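Local coordinates for protein sulfate transporter 4.1, chloroplastic (Arabidopsis thaliana, PDB 7LHV) that cotransports protons and sulfate across the membrane as a member of the SLC26/SulP family, and may take part in regulating sulfate assimilation, at residues Val446-Asp449 with Glu450-Leu454; Ser469-Thr472 with Leu473-Ile477; Val613-Thr616 with Ile617-Gly621. One frame throughout, in Å; residues are numbered along the deposited sequence.

Interaction 1. Residues Val446-Asp449 with Glu450-Leu454; sequences VDYD and EAIFL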
ATOM      1  N   VAL A 446      20.898  19.075  -2.230  1.00 55.37           N
ATOM      2  CA  VAL A 446      19.929  19.576  -3.201  1.00 55.37           C
ATOM      3  C   VAL A 446      20.274  18.913  -4.531  1.00 55.37           C
ATOM      4  O   VAL A 446      21.119  19.397  -5.284  1.00 55.37           O
ATOM      5  CB  VAL A 446      19.948  21.100  -3.305  1.00 55.37           C
ATOM      6  CG1 VAL A 446      18.876  21.574  -4.267  1.00 55.37           C
ATOM      7  CG2 VAL A 446      19.745  21.723  -1.938  1.00 55.37           C
ATOM      8  N   ASP A 447      19.613  17.797  -4.817  1.00 59.15           N
ATOM      9  CA  ASP A 447      20.056  16.883  -5.863  1.00 59.15           C
ATOM     10  C   ASP A 447      19.229  17.096  -7.131  1.00 59.15           C
ATOM     11  O   ASP A 447      18.381  16.290  -7.511  1.00 59.15           O
ATOM     12  CB  ASP A 447      19.985  15.449  -5.353  1.00 59.15           C
ATOM     13  CG  ASP A 447      20.620  14.462  -6.295  1.00 59.15           C
ATOM     14  OD1 ASP A 447      21.865  14.437  -6.385  1.00 59.15           O
ATOM     15  OD2 ASP A 447      19.880  13.686  -6.916  1.00 59.15           O
ATOM     16  N   TYR A 448      19.499  18.225  -7.788  1.00 61.46           N
ATOM     17  CA  TYR A 448      18.830  18.570  -9.037  1.00 61.46           C
ATOM     18  C   TYR A 448      19.344  17.767 -10.224  1.00 61.46           C
ATOM     19  O   TYR A 448      18.669  17.716 -11.261  1.00 61.46           O
ATOM     20  CB  TYR A 448      18.994  20.062  -9.330  1.00 61.46           C
ATOM     21  CG  TYR A 448      20.434  20.509  -9.433  1.00 61.46           C
ATOM     22  CD1 TYR A 448      21.169  20.817  -8.297  1.00 61.46           C
ATOM     23  CD2 TYR A 448      21.060  20.618 -10.666  1.00 61.46           C
ATOM     24  CE1 TYR A 448      22.484  21.221  -8.385  1.00 61.46           C
ATOM     25  CE2 TYR A 448      22.376  21.022 -10.765  1.00 61.46           C
ATOM     26  CZ  TYR A 448      23.083  21.322  -9.621  1.00 61.46           C
ATOM     27  OH  TYR A 448      24.393  21.725  -9.714  1.00 61.46           O
ATOM     28  N   ASP A 449      20.521  17.151 -10.105  1.00 64.09           N
ATOM     29  CA  ASP A 449      21.028  16.315 -11.187  1.00 64.09           C
ATOM     30  C   ASP A 449      20.101  15.136 -11.447  1.00 64.09           C
ATOM     31  O   ASP A 449      19.844  14.781 -12.603  1.00 64.09           O
ATOM     32  CB  ASP A 449      22.437  15.827 -10.861  1.00 64.09           C
ATOM     33  CG  ASP A 449      23.510  16.715 -11.454  1.00 64.09           C
ATOM     34  OD1 ASP A 449      23.165  17.623 -12.238  1.00 64.09           O
ATOM     35  OD2 ASP A 449      24.699  16.503 -11.138  1.00 64.09           O
ATOM     36  N   GLU A 450      19.582  14.522 -10.382  1.00 60.69           N
ATOM     37  CA  GLU A 450      18.615  13.448 -10.567  1.00 60.69           C
ATOM     38  C   GLU A 450      17.329  13.975 -11.181  1.00 60.69           C
ATOM     39  O   GLU A 450      16.677  13.272 -11.954  1.00 60.69           O
ATOM     40  CB  GLU A 450      18.317  12.755  -9.242  1.00 60.69           C
ATOM     41  CG  GLU A 450      17.552  11.455  -9.378  1.00 60.69           C
ATOM     42  CD  GLU A 450      18.368  10.376 -10.061  1.00 60.69           C
ATOM     43  OE1 GLU A 450      19.614  10.437  -9.997  1.00 60.69           O
ATOM     44  OE2 GLU A 450      17.767   9.461 -10.664  1.00 60.69           O
ATOM     45  N   ALA A 451      16.939  15.206 -10.846  1.00 56.08           N
ATOM     46  CA  ALA A 451      15.755  15.788 -11.470  1.00 56.08           C
ATOM     47  C   ALA A 451      15.947  15.941 -12.973  1.00 56.08           C
ATOM     48  O   ALA A 451      15.047  15.621 -13.760  1.00 56.08           O
ATOM     49  CB  ALA A 451      15.430  17.136 -10.832  1.00 56.08           C
ATOM     50  N   ILE A 452      17.120  16.417 -13.391  1.00 59.02           N
ATOM     51  CA  ILE A 452      17.407  16.542 -14.818  1.00 59.02           C
ATOM     52  C   ILE A 452      17.426  15.170 -15.482  1.00 59.02           C
ATOM     53  O   ILE A 452      16.890  14.985 -16.582  1.00 59.02           O
ATOM     54  CB  ILE A 452      18.729  17.298 -15.027  1.00 59.02           C
ATOM     55  CG1 ILE A 452      18.580  18.750 -14.581  1.00 59.02           C
ATOM     56  CG2 ILE A 452      19.157  17.233 -16.480  1.00 59.02           C
ATOM     57  CD1 ILE A 452      19.868  19.528 -14.608  1.00 59.02           C
ATOM     58  N   PHE A 453      18.040  14.185 -14.821  1.00 59.55           N
ATOM     59  CA  PHE A 453      18.084  12.835 -15.375  1.00 59.55           C
ATOM     60  C   PHE A 453      16.684  12.256 -15.538  1.00 59.55           C
ATOM     61  O   PHE A 453      16.373  11.640 -16.564  1.00 59.55           O
ATOM     62  CB  PHE A 453      18.934  11.938 -14.480  1.00 59.55           C
ATOM     63  CG  PHE A 453      19.037  10.523 -14.957  1.00 59.55           C
ATOM     64  CD1 PHE A 453      19.838  10.200 -16.035  1.00 59.55           C
ATOM     65  CD2 PHE A 453      18.336   9.515 -14.321  1.00 59.55           C
ATOM     66  CE1 PHE A 453      19.935   8.897 -16.471  1.00 59.55           C
ATOM     67  CE2 PHE A 453      18.430   8.210 -14.753  1.00 59.55           C
ATOM     68  CZ  PHE A 453      19.231   7.901 -15.829  1.00 59.55           C
ATOM     69  N   LEU A 454      15.826  12.443 -14.533  1.00 56.55           N
ATOM     70  CA  LEU A 454      14.454  11.960 -14.621  1.00 56.55           C
ATOM     71  C   LEU A 454      13.698  12.655 -15.740  1.00 56.55           C
ATOM     72  O   LEU A 454      12.947  12.013 -16.481  1.00 56.55           O
ATOM     73  CB  LEU A 454      13.734  12.166 -13.289  1.00 56.55           C
ATOM     74  CG  LEU A 454      14.269  11.377 -12.098  1.00 56.55           C
ATOM     75  CD1 LEU A 454      13.455  11.669 -10.854  1.00 56.55           C
ATOM     76  CD2 LEU A 454      14.278   9.902 -12.404  1.00 56.55           C
TER

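Interaction 2. Residues Ser469-Thr472 with Leu473-Ile477; sequences STIT and LFFGI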
ATOM      1  N   SER A 469       8.875  17.150  -3.875  1.00 47.09           N
ATOM      2  CA  SER A 469       9.709  18.278  -3.482  1.00 47.09           C
ATOM      3  C   SER A 469       8.868  19.511  -3.189  1.00 47.09           C
ATOM      4  O   SER A 469       9.057  20.173  -2.162  1.00 47.09           O
ATOM      5  CB  SER A 469      10.730  18.573  -4.579  1.00 47.09           C
ATOM      6  OG  SER A 469      11.445  19.762  -4.298  1.00 47.09           O
ATOM      7  N   THR A 470       7.918  19.829  -4.072  1.00 47.50           N
ATOM      8  CA  THR A 470       7.100  21.022  -3.880  1.00 47.50           C
ATOM      9  C   THR A 470       6.237  20.912  -2.631  1.00 47.50           C
ATOM     10  O   THR A 470       6.122  21.872  -1.859  1.00 47.50           O
ATOM     11  CB  THR A 470       6.229  21.258  -5.113  1.00 47.50           C
ATOM     12  OG1 THR A 470       7.065  21.561  -6.238  1.00 47.50           O
ATOM     13  CG2 THR A 470       5.276  22.412  -4.879  1.00 47.50           C
ATOM     14  N   ILE A 471       5.628  19.748  -2.407  1.00 46.77           N
ATOM     15  CA  ILE A 471       4.749  19.596  -1.255  1.00 46.77           C
ATOM     16  C   ILE A 471       5.548  19.636   0.041  1.00 46.77           C
ATOM     17  O   ILE A 471       5.127  20.260   1.021  1.00 46.77           O
ATOM     18  CB  ILE A 471       3.918  18.308  -1.387  1.00 46.77           C
ATOM     19  CG1 ILE A 471       2.765  18.539  -2.361  1.00 46.77           C
ATOM     20  CG2 ILE A 471       3.387  17.864  -0.039  1.00 46.77           C
ATOM     21  CD1 ILE A 471       1.930  17.321  -2.616  1.00 46.77           C
ATOM     22  N   THR A 472       6.717  18.991   0.073  1.00 47.53           N
ATOM     23  CA  THR A 472       7.550  19.069   1.267  1.00 47.53           C
ATOM     24  C   THR A 472       8.060  20.485   1.500  1.00 47.53           C
ATOM     25  O   THR A 472       8.207  20.907   2.652  1.00 47.53           O
ATOM     26  CB  THR A 472       8.716  18.089   1.157  1.00 47.53           C
ATOM     27  OG1 THR A 472       8.215  16.786   0.836  1.00 47.53           O
ATOM     28  CG2 THR A 472       9.482  18.018   2.460  1.00 47.53           C
ATOM     29  N   LEU A 473       8.322  21.234   0.430  1.00 49.54           N
ATOM     30  CA  LEU A 473       8.800  22.602   0.578  1.00 49.54           C
ATOM     31  C   LEU A 473       7.717  23.508   1.149  1.00 49.54           C
ATOM     32  O   LEU A 473       7.957  24.251   2.109  1.00 49.54           O
ATOM     33  CB  LEU A 473       9.278  23.122  -0.775  1.00 49.54           C
ATOM     34  CG  LEU A 473      10.431  24.118  -0.787  1.00 49.54           C
ATOM     35  CD1 LEU A 473      11.702  23.462  -0.293  1.00 49.54           C
ATOM     36  CD2 LEU A 473      10.619  24.692  -2.179  1.00 49.54           C
ATOM     37  N   PHE A 474       6.513  23.458   0.580  1.00 50.20           N
ATOM     38  CA  PHE A 474       5.464  24.400   0.952  1.00 50.20           C
ATOM     39  C   PHE A 474       4.632  23.922   2.134  1.00 50.20           C
ATOM     40  O   PHE A 474       4.220  24.734   2.967  1.00 50.20           O
ATOM     41  CB  PHE A 474       4.561  24.677  -0.249  1.00 50.20           C
ATOM     42  CG  PHE A 474       5.182  25.584  -1.263  1.00 50.20           C
ATOM     43  CD1 PHE A 474       5.226  26.949  -1.051  1.00 50.20           C
ATOM     44  CD2 PHE A 474       5.738  25.072  -2.420  1.00 50.20           C
ATOM     45  CE1 PHE A 474       5.804  27.787  -1.979  1.00 50.20           C
ATOM     46  CE2 PHE A 474       6.317  25.906  -3.350  1.00 50.20           C
ATOM     47  CZ  PHE A 474       6.351  27.265  -3.131  1.00 50.20           C
ATOM     48  N   PHE A 475       4.373  22.626   2.221  1.00 53.82           N
ATOM     49  CA  PHE A 475       3.667  22.049   3.348  1.00 53.82           C
ATOM     50  C   PHE A 475       4.683  21.407   4.290  1.00 53.82           C
ATOM     51  O   PHE A 475       5.896  21.542   4.115  1.00 53.82           O
ATOM     52  CB  PHE A 475       2.611  21.063   2.848  1.00 53.82           C
ATOM     53  CG  PHE A 475       1.633  21.670   1.885  1.00 53.82           C
ATOM     54  CD1 PHE A 475       0.503  22.321   2.345  1.00 53.82           C
ATOM     55  CD2 PHE A 475       1.852  21.604   0.522  1.00 53.82           C
ATOM     56  CE1 PHE A 475      -0.391  22.887   1.459  1.00 53.82           C
ATOM     57  CE2 PHE A 475       0.960  22.168  -0.366  1.00 53.82           C
ATOM     58  CZ  PHE A 475      -0.161  22.810   0.104  1.00 53.82           C
ATOM     59  N   GLY A 476       4.197  20.704   5.300  1.00 58.37           N
ATOM     60  CA  GLY A 476       5.080  20.148   6.301  1.00 58.37           C
ATOM     61  C   GLY A 476       5.918  18.999   5.774  1.00 58.37           C
ATOM     62  O   GLY A 476       5.728  18.485   4.672  1.00 58.37           O
ATOM     63  N   ILE A 477       6.897  18.607   6.592  1.00 58.68           N
ATOM     64  CA  ILE A 477       7.671  17.405   6.301  1.00 58.68           C
ATOM     65  C   ILE A 477       6.772  16.178   6.336  1.00 58.68           C
ATOM     66  O   ILE A 477       6.865  15.295   5.477  1.00 58.68           O
ATOM     67  CB  ILE A 477       8.842  17.272   7.292  1.00 58.68           C
ATOM     68  CG1 ILE A 477       9.993  18.194   6.895  1.00 58.68           C
ATOM     69  CG2 ILE A 477       9.322  15.835   7.365  1.00 58.68           C
ATOM     70  CD1 ILE A 477      10.953  18.464   8.025  1.00 58.68           C
TER

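Interaction 3. Residues Val613-Thr616 with Ile617-Gly621; sequences VHLT and IARSG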
ATOM      1  N   VAL A 613       0.695 -24.734  -9.876  1.00 70.27           N
ATOM      2  CA  VAL A 613      -0.584 -24.292 -10.420  1.00 70.27           C
ATOM      3  C   VAL A 613      -1.502 -25.482 -10.661  1.00 70.27           C
ATOM      4  O   VAL A 613      -2.693 -25.442 -10.333  1.00 70.27           O
ATOM      5  CB  VAL A 613      -0.358 -23.478 -11.706  1.00 70.27           C
ATOM      6  CG1 VAL A 613      -1.629 -23.413 -12.512  1.00 70.27           C
ATOM      7  CG2 VAL A 613       0.125 -22.084 -11.363  1.00 70.27           C
ATOM      8  N   HIS A 614      -0.966 -26.559 -11.240  1.00 72.09           N
ATOM      9  CA  HIS A 614      -1.779 -27.747 -11.477  1.00 72.09           C
ATOM     10  C   HIS A 614      -2.260 -28.356 -10.168  1.00 72.09           C
ATOM     11  O   HIS A 614      -3.406 -28.808 -10.071  1.00 72.09           O
ATOM     12  CB  HIS A 614      -0.990 -28.775 -12.286  1.00 72.09           C
ATOM     13  CG  HIS A 614      -1.829 -29.892 -12.822  1.00 72.09           C
ATOM     14  ND1 HIS A 614      -1.747 -31.180 -12.339  1.00 72.09           N
ATOM     15  CD2 HIS A 614      -2.769 -29.913 -13.795  1.00 72.09           C
ATOM     16  CE1 HIS A 614      -2.599 -31.948 -12.994  1.00 72.09           C
ATOM     17  NE2 HIS A 614      -3.231 -31.204 -13.885  1.00 72.09           N
ATOM     18  N   LEU A 615      -1.396 -28.386  -9.151  1.00 70.37           N
ATOM     19  CA  LEU A 615      -1.803 -28.922  -7.857  1.00 70.37           C
ATOM     20  C   LEU A 615      -2.924 -28.091  -7.246  1.00 70.37           C
ATOM     21  O   LEU A 615      -3.901 -28.643  -6.725  1.00 70.37           O
ATOM     22  CB  LEU A 615      -0.601 -28.978  -6.916  1.00 70.37           C
ATOM     23  CG  LEU A 615      -0.837 -29.458  -5.483  1.00 70.37           C
ATOM     24  CD1 LEU A 615      -1.714 -30.702  -5.459  1.00 70.37           C
ATOM     25  CD2 LEU A 615       0.491 -29.720  -4.791  1.00 70.37           C
ATOM     26  N   THR A 616      -2.807 -26.762  -7.307  1.00 65.64           N
ATOM     27  CA  THR A 616      -3.860 -25.902  -6.773  1.00 65.64           C
ATOM     28  C   THR A 616      -5.165 -26.085  -7.539  1.00 65.64           C
ATOM     29  O   THR A 616      -6.245 -26.136  -6.941  1.00 65.64           O
ATOM     30  CB  THR A 616      -3.415 -24.441  -6.808  1.00 65.64           C
ATOM     31  OG1 THR A 616      -2.293 -24.265  -5.936  1.00 65.64           O
ATOM     32  CG2 THR A 616      -4.540 -23.526  -6.357  1.00 65.64           C
ATOM     33  N   ILE A 617      -5.082 -26.195  -8.867  1.00 66.99           N
ATOM     34  CA  ILE A 617      -6.280 -26.395  -9.675  1.00 66.99           C
ATOM     35  C   ILE A 617      -6.951 -27.714  -9.317  1.00 66.99           C
ATOM     36  O   ILE A 617      -8.177 -27.782  -9.166  1.00 66.99           O
ATOM     37  CB  ILE A 617      -5.929 -26.327 -11.174  1.00 66.99           C
ATOM     38  CG1 ILE A 617      -5.682 -24.882 -11.604  1.00 66.99           C
ATOM     39  CG2 ILE A 617      -7.034 -26.932 -12.013  1.00 66.99           C
ATOM     40  CD1 ILE A 617      -5.199 -24.753 -13.029  1.00 66.99           C
ATOM     41  N   ALA A 618      -6.161 -28.779  -9.164  1.00 68.00           N
ATOM     42  CA  ALA A 618      -6.728 -30.074  -8.801  1.00 68.00           C
ATOM     43  C   ALA A 618      -7.358 -30.032  -7.414  1.00 68.00           C
ATOM     44  O   ALA A 618      -8.411 -30.639  -7.186  1.00 68.00           O
ATOM     45  CB  ALA A 618      -5.653 -31.154  -8.871  1.00 68.00           C
ATOM     46  N   ARG A 619      -6.722 -29.335  -6.471  1.00 68.62           N
ATOM     47  CA  ARG A 619      -7.280 -29.238  -5.126  1.00 68.62           C
ATOM     48  C   ARG A 619      -8.592 -28.464  -5.118  1.00 68.62           C
ATOM     49  O   ARG A 619      -9.530 -28.833  -4.404  1.00 68.62           O
ATOM     50  CB  ARG A 619      -6.270 -28.593  -4.181  1.00 68.62           C
ATOM     51  CG  ARG A 619      -5.205 -29.546  -3.676  1.00 68.62           C
ATOM     52  CD  ARG A 619      -4.754 -29.166  -2.283  1.00 68.62           C
ATOM     53  NE  ARG A 619      -4.283 -27.788  -2.234  1.00 68.62           N
ATOM     54  CZ  ARG A 619      -3.006 -27.434  -2.291  1.00 68.62           C
ATOM     55  NH1 ARG A 619      -2.043 -28.334  -2.397  1.00 68.62           N
ATOM     56  NH2 ARG A 619      -2.689 -26.143  -2.243  1.00 68.62           N
ATOM     57  N   SER A 620      -8.679 -27.388  -5.901  1.00 68.31           N
ATOM     58  CA  SER A 620      -9.892 -26.577  -5.907  1.00 68.31           C
ATOM     59  C   SER A 620     -11.066 -27.265  -6.591  1.00 68.31           C
ATOM     60  O   SER A 620     -12.185 -26.745  -6.524  1.00 68.31           O
ATOM     61  CB  SER A 620      -9.628 -25.233  -6.585  1.00 68.31           C
ATOM     62  OG  SER A 620      -9.340 -25.403  -7.960  1.00 68.31           O
ATOM     63  N   GLY A 621     -10.846 -28.402  -7.244  1.00 70.96           N
ATOM     64  CA  GLY A 621     -11.913 -29.091  -7.937  1.00 70.96           C
ATOM     65  C   GLY A 621     -12.196 -28.595  -9.335  1.00 70.96           C
ATOM     66  O   GLY A 621     -13.206 -28.998  -9.924  1.00 70.96           O
TER

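Interaction 1. Residues Val446-Asp449 with Glu450-Leu454
Asp447 and Glu450 bring two acidic side chains together at the start of helix 448-457. OD2 of Asp447 lies next to CB of Glu450, and it stands 4.5 Å from Glu450 OE1. The two carboxylate planes are turned only 10° from each other. Glu450 has CG anti to its backbone N (chi1 -168°) and then bends at chi2, which keeps its carboxylate on the side of the helix where Asp447 lies. If both groups are ionised they would probably repel, and the amino end of the helix may ease the cost.

The apolar contact is slighter. CD1 of Ile452 sits at the edge of the Tyr448 ring, near its plane, 4.3 Å from CD2. Both residues are on the surface, one turn apart.

Backbone bonds close the first turn. The amide N of Ile452 donates to Tyr448 O at 2.9 Å, and Phe453 N donates to Asp449 O at 2.9 Å. These are ordinary alpha-helical i to i+4 links.

Around this turn, the backbone N of Asp447 is hydrogen-bonded to Ser214 OG of helix 206-229, whose Ser210 also touches the side chains of Asp447 and Glu450. On helix 459-474, Trp465 meets both Ala451 and Leu454, while Phe453 and Leu454 pack on Glu588 and Ser584 of the second subunit.

Interaction 2. Residues Ser469-Thr472 with Leu473-Ile477
Thr470 with Phe474, and Ile471 with Phe475, make a local one-turn contact at the carboxyl end of helix 459-474, where the membrane part of the transporter turns from this helix into helix 477-496. Three backbone bonds carry the last turn: Leu473 N to Ser469 O and Phe474 N to Thr470 O, each 2.9 Å, and Phe475 N to Ile471 O, 2.8 Å.

The two rings lie against the preceding turn by their edges. Phe474 brings CD2 to within 3.7 Å of the Thr470 methyl, CG2, and the carbonyl O of Thr470 is also at the ring edge, near its plane. Thr470 can offer a methyl here because its chi1 of -65° sets CG2 anti to the backbone N, while OG1 turns back to bond Thr466 O one turn earlier. Phe475 presents its edge to Ile471: the CA of that residue lies in the ring plane, 3.9 Å from CD2, and its CG2 is 4.1 Å from the same ring atom.

Phe475 is the first residue to leave helical backbone angles, and Gly476 follows as the N-cap of helix 477-496, so the pair forms a two-residue link between successive helices of the membrane domain. Gly476 is about 6 Å, at its nearest atoms, from a bound sphingosine-1-phosphate, whose pocket includes Glu478, Ile479 and Leu482 on the second helix.

Thr472 bonds Thr468 O through OG1 and packs its side chain on Phe212 and Ala215 of helix 206-229, while the side chain of Ile471 meets Ile479 and Val483 of helix 477-496.

Interaction 3. Residues Val613-Thr616 with Ile617-Gly621
Val613 lies alongside Ile617, both side chains pointing the same way, with CG1 of the valine 3.8 Å from CD1 of the isoleucine. Around this buried apolar pair are Met576 and Ile582, which touch Val613, and Phe631, Met622 and Val623, which touch Ile617.

On another side of helix 611-620, Arg619 bends at chi2 and chi3 and folds back across Leu615, its NH1 3.5 Å from Leu615 CG. The guanidinium meets the leucine obliquely, and its NH2 is hydrogen-bonded to Val457 O of the second subunit.

Ser620 lies in the last turn. Its amide donates to Thr616 O at 2.9 Å, and its hydroxyl, held between the backbone N and the carbonyl carbon (chi1 66°), donates to Ile617 O at 2.9 Å. That second bond arrives well off the carbonyl direction, with a C=O...OG angle of 114°. Putting an alanine here would probably leave Ile617 O without this hydroxyl donor and the last turn with one tie fewer. Gly621 then leaves the helix with positive phi in a Schellman motif, its N bonding Ala618 O weakly.

The apolar face thus fixes the helix to the interior of the STAS domain, while Arg619, bonding a neutral main-chain carbonyl, ties it to the partner subunit without needing an opposite charge there.

In the fold
Along the chain the order is interaction 1, 2, 3. The first two belong to consecutive helices of the membrane part, 448-457 and 459-474; their centres are about 17 Å apart and their nearest atoms about 8 Å, without touching. Helix 206-229 packs against both. Interaction 3 lies in the STAS domain, with its centre about 50 Å from each of the others. Interactions 1 and 3 both reach the second subunit, helix 448-457 meeting Ser584 and Glu588 there and helix 611-620 meeting Val457. The STAS domain of one subunit thus packs against the membrane part of the other, a domain-swapped association within the dimer.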